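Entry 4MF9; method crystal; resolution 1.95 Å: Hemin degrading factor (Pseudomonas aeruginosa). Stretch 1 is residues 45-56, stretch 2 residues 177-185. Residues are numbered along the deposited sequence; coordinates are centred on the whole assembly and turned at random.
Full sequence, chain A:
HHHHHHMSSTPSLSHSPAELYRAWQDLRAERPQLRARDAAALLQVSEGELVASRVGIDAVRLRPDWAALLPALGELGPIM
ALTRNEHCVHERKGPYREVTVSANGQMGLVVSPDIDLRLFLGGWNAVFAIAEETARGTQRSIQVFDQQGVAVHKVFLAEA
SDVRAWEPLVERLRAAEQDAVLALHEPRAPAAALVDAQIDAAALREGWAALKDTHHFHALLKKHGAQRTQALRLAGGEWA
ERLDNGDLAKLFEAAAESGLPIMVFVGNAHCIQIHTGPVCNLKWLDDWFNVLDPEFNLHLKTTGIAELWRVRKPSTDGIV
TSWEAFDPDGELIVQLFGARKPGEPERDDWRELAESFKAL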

# COMPACT_ATOMS: atom_id res chain seq x y z
N VAL A 45 11.30 -0.13 -18.84
CA VAL A 45 9.87 0.15 -19.02
C VAL A 45 9.11 0.10 -17.69
O VAL A 45 9.67 -0.31 -16.67
CB VAL A 45 9.20 -0.84 -20.00
CG1 VAL A 45 9.82 -0.74 -21.39
CG2 VAL A 45 9.27 -2.27 -19.47
N SER A 46 7.85 0.51 -17.71
CA SER A 46 7.01 0.36 -16.52
C SER A 46 6.54 -1.09 -16.40
O SER A 46 6.49 -1.82 -17.39
CB SER A 46 5.82 1.29 -16.60
OG SER A 46 4.91 0.88 -17.60
N GLU A 47 6.20 -1.50 -15.18
CA GLU A 47 5.63 -2.82 -14.95
C GLU A 47 4.34 -3.00 -15.73
O GLU A 47 4.05 -4.09 -16.23
CB GLU A 47 5.38 -3.06 -13.45
CG GLU A 47 4.99 -4.50 -13.10
CD GLU A 47 4.88 -4.75 -11.61
OE1 GLU A 47 5.11 -3.80 -10.82
OE2 GLU A 47 4.57 -5.90 -11.22
N GLY A 48 3.56 -1.92 -15.85
CA GLY A 48 2.31 -1.96 -16.60
C GLY A 48 2.50 -2.34 -18.06
O GLY A 48 1.74 -3.15 -18.60
N GLU A 49 3.52 -1.77 -18.67
CA GLU A 49 3.90 -2.07 -20.02
C GLU A 49 4.33 -3.51 -20.17
O GLU A 49 3.94 -4.18 -21.06
CB GLU A 49 5.01 -1.18 -20.44
CG GLU A 49 4.58 0.20 -20.78
CD GLU A 49 5.76 1.14 -20.95
OE1 GLU A 49 6.27 1.68 -19.95
OE2 GLU A 49 6.19 1.26 -22.09
N LEU A 50 5.10 -3.97 -19.20
CA LEU A 50 5.61 -5.34 -19.17
C LEU A 50 4.45 -6.32 -19.13
O LEU A 50 4.40 -7.28 -19.91
CB LEU A 50 6.53 -5.56 -17.96
CG LEU A 50 7.80 -6.40 -18.13
CD1 LEU A 50 8.41 -6.79 -16.79
CD2 LEU A 50 7.55 -7.63 -18.94
N VAL A 51 3.50 -6.08 -18.23
CA VAL A 51 2.30 -6.92 -18.13
C VAL A 51 1.47 -6.90 -19.42
O VAL A 51 0.99 -7.93 -19.89
CB VAL A 51 1.44 -6.53 -16.90
CG1 VAL A 51 0.15 -7.32 -16.88
CG2 VAL A 51 2.23 -6.75 -15.61
N ALA A 52 1.32 -5.72 -20.02
CA ALA A 52 0.58 -5.62 -21.28
C ALA A 52 1.28 -6.39 -22.40
O ALA A 52 0.64 -6.84 -23.34
CB ALA A 52 0.37 -4.18 -21.67
N SER A 53 2.60 -6.56 -22.31
CA SER A 53 3.29 -7.36 -23.33
C SER A 53 2.90 -8.83 -23.23
O SER A 53 3.20 -9.62 -24.13
CB SER A 53 4.81 -7.21 -23.20
OG SER A 53 5.31 -8.09 -22.21
N ARG A 54 2.28 -9.21 -22.12
CA ARG A 54 1.75 -10.54 -21.86
C ARG A 54 0.39 -10.86 -22.49
O ARG A 54 -0.01 -11.98 -22.52
CB ARG A 54 1.69 -10.81 -20.34
CG ARG A 54 3.02 -10.73 -19.62
CD ARG A 54 2.96 -11.00 -18.14
NE ARG A 54 2.57 -12.36 -17.84
CZ ARG A 54 2.89 -12.97 -16.73
NH1 ARG A 54 3.56 -12.32 -15.81
NH2 ARG A 54 2.58 -14.22 -16.53
N VAL A 55 -0.33 -9.85 -22.92
CA VAL A 55 -1.70 -10.06 -23.39
C VAL A 55 -1.71 -10.92 -24.64
O VAL A 55 -0.92 -10.70 -25.57
CB VAL A 55 -2.42 -8.73 -23.64
CG1 VAL A 55 -3.80 -8.97 -24.21
CG2 VAL A 55 -2.52 -7.94 -22.34
N GLY A 56 -2.58 -11.92 -24.66
CA GLY A 56 -2.62 -12.86 -25.77
C GLY A 56 -1.67 -14.02 -25.54
O GLY A 56 -1.70 -15.00 -26.28
N GLU A 177 -10.85 -4.12 -26.76
CA GLU A 177 -9.56 -4.03 -27.38
C GLU A 177 -8.50 -4.58 -26.49
O GLU A 177 -7.97 -3.93 -25.67
CB GLU A 177 -9.22 -2.61 -27.85
CG GLU A 177 -9.37 -1.50 -26.84
CD GLU A 177 -10.78 -1.26 -26.34
OE1 GLU A 177 -11.23 -1.98 -25.44
OE2 GLU A 177 -11.43 -0.29 -26.82
N GLN A 178 -8.17 -5.82 -26.74
CA GLN A 178 -7.28 -6.58 -25.88
C GLN A 178 -5.89 -5.97 -25.79
O GLN A 178 -5.37 -5.79 -24.68
CB GLN A 178 -7.28 -8.05 -26.27
CG GLN A 178 -8.39 -8.80 -25.56
CD GLN A 178 -8.29 -8.62 -24.06
OE1 GLN A 178 -7.26 -8.91 -23.47
NE2 GLN A 178 -9.35 -8.11 -23.44
N ASP A 179 -5.20 -5.82 -26.88
CA ASP A 179 -4.15 -4.87 -26.95
C ASP A 179 -2.90 -5.27 -26.21
O ASP A 179 -2.95 -6.17 -25.40
CB ASP A 179 -4.63 -3.55 -26.40
CG ASP A 179 -4.29 -2.44 -27.25
OD1 ASP A 179 -4.08 -1.33 -26.73
OD2 ASP A 179 -4.26 -2.65 -28.46
N ALA A 180 -1.78 -4.69 -26.50
CA ALA A 180 -0.64 -4.98 -25.67
C ALA A 180 0.29 -3.78 -25.49
O ALA A 180 1.41 -3.95 -25.16
CB ALA A 180 0.08 -6.17 -26.22
N VAL A 181 -0.25 -2.59 -25.68
CA VAL A 181 0.59 -1.43 -25.68
C VAL A 181 0.57 -0.61 -24.38
O VAL A 181 1.61 -0.40 -23.76
CB VAL A 181 0.33 -0.63 -26.96
CG1 VAL A 181 0.77 0.80 -26.84
CG2 VAL A 181 1.08 -1.32 -28.08
N LEU A 182 -0.61 -0.20 -23.97
CA LEU A 182 -0.84 0.53 -22.72
C LEU A 182 -0.58 2.05 -22.80
O LEU A 182 0.56 2.49 -22.95
CB LEU A 182 -0.09 -0.09 -21.53
CG LEU A 182 -0.51 0.51 -20.20
CD1 LEU A 182 -2.01 0.43 -20.12
CD2 LEU A 182 0.13 -0.18 -19.02
N ALA A 183 -1.63 2.82 -22.64
CA ALA A 183 -1.53 4.25 -22.71
C ALA A 183 -1.01 4.83 -21.40
O ALA A 183 -1.55 4.54 -20.36
CB ALA A 183 -2.89 4.81 -23.00
N LEU A 184 -0.03 5.70 -21.46
CA LEU A 184 0.51 6.30 -20.24
C LEU A 184 0.56 7.82 -20.33
O LEU A 184 1.05 8.38 -21.32
CB LEU A 184 1.92 5.77 -19.95
CG LEU A 184 2.11 4.25 -19.87
CD1 LEU A 184 3.55 3.93 -19.56
CD2 LEU A 184 1.20 3.63 -18.84
N HIS A 185 0.27 8.47 -19.21
CA HIS A 185 0.24 9.89 -19.07
C HIS A 185 1.48 10.40 -18.42
O HIS A 185 2.15 9.74 -17.69
CB HIS A 185 -0.98 10.30 -18.31
CG HIS A 185 -2.24 10.17 -19.10
ND1 HIS A 185 -2.24 9.82 -20.43
CD2 HIS A 185 -3.54 10.33 -18.74
CE1 HIS A 185 -3.49 9.76 -20.86
NE2 HIS A 185 -4.29 10.07 -19.86
O HOH W 1 3.61 -3.48 -23.87

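A short helix can hold an irregular length of chain without a single direct hydrogen bond, when its own polar groups are satisfied locally and the side chains fit by shape. The hemin degrading factor of Pseudomonas aeruginosa offers a compact example, in which residues 45-56 meet residues 177-185, more than 120 positions later in the sequence, and bury 407 Å² between them.

The first stretch is helical from Glu47, and its start is a reciprocal cap. Ser46, with chi1 near +60° (p), places its hydroxyl to accept from the helix, Glu49 N to Ser46 OG being 3.2 Å. Glu49 answers by folding back: chi1 m, chi2 t and a chi3 of -84° carry its carboxylate to the N-terminus, where OE1 accepts from Ser46 N at 3.0 Å and from Ser46 OG at 2.8 Å. Bent in this way, the acid also lies beside the second stretch, and Leu184 CD1 rests 3.6 Å from Glu49 OE1 and 3.9 Å from Ser46 OG. These are van der Waals contacts, with the leucine in its m,t conformation laid over the capping pair.

The second stretch has no regular structure, and it draws closest to the helix backbone where the CA atoms of Ala52 and Ala180 are 4.6 Å apart. Small side chains suit so tight an approach. Ala180 CB lies just 3.0 Å from Ala52 O, a carbonyl that also accepts from Val55 N (3.2 Å) in a type I turn. Farther along, Leu182 points toward the helix, and its t,p rotamer sends CD2 to within 3.3 Å of Gly48 C. Here the glycine matters: an ideal CB on Gly48 would stand 2.9 Å from Leu182 CD2, a clash. The leucine's own CB packs against Ala52 CB at 4.1 Å.

Beyond the helix, the turn brings Val55 round to face the second stretch. The backbone sets Val55 CB 3.2 Å from Asp179 O and 4.4 Å from Ala180 CB, while chi1 t sends Val55 CG1 to within 3.5 Å of Gln178 OE1. That oxygen is hydrogen-bonded elsewhere in the structure, so its contact with a methyl leaves no acceptor stranded. Ser53 points away; at chi1 p, Ser53 OG turns back to donate to Leu50 O at 2.6 Å.

The polar link across the contact is indirect. One water donates to Glu49 O at 2.9 Å and to Ala180 O at 2.6 Å, joining two backbone carbonyls that, as acceptors both, could not bond each other.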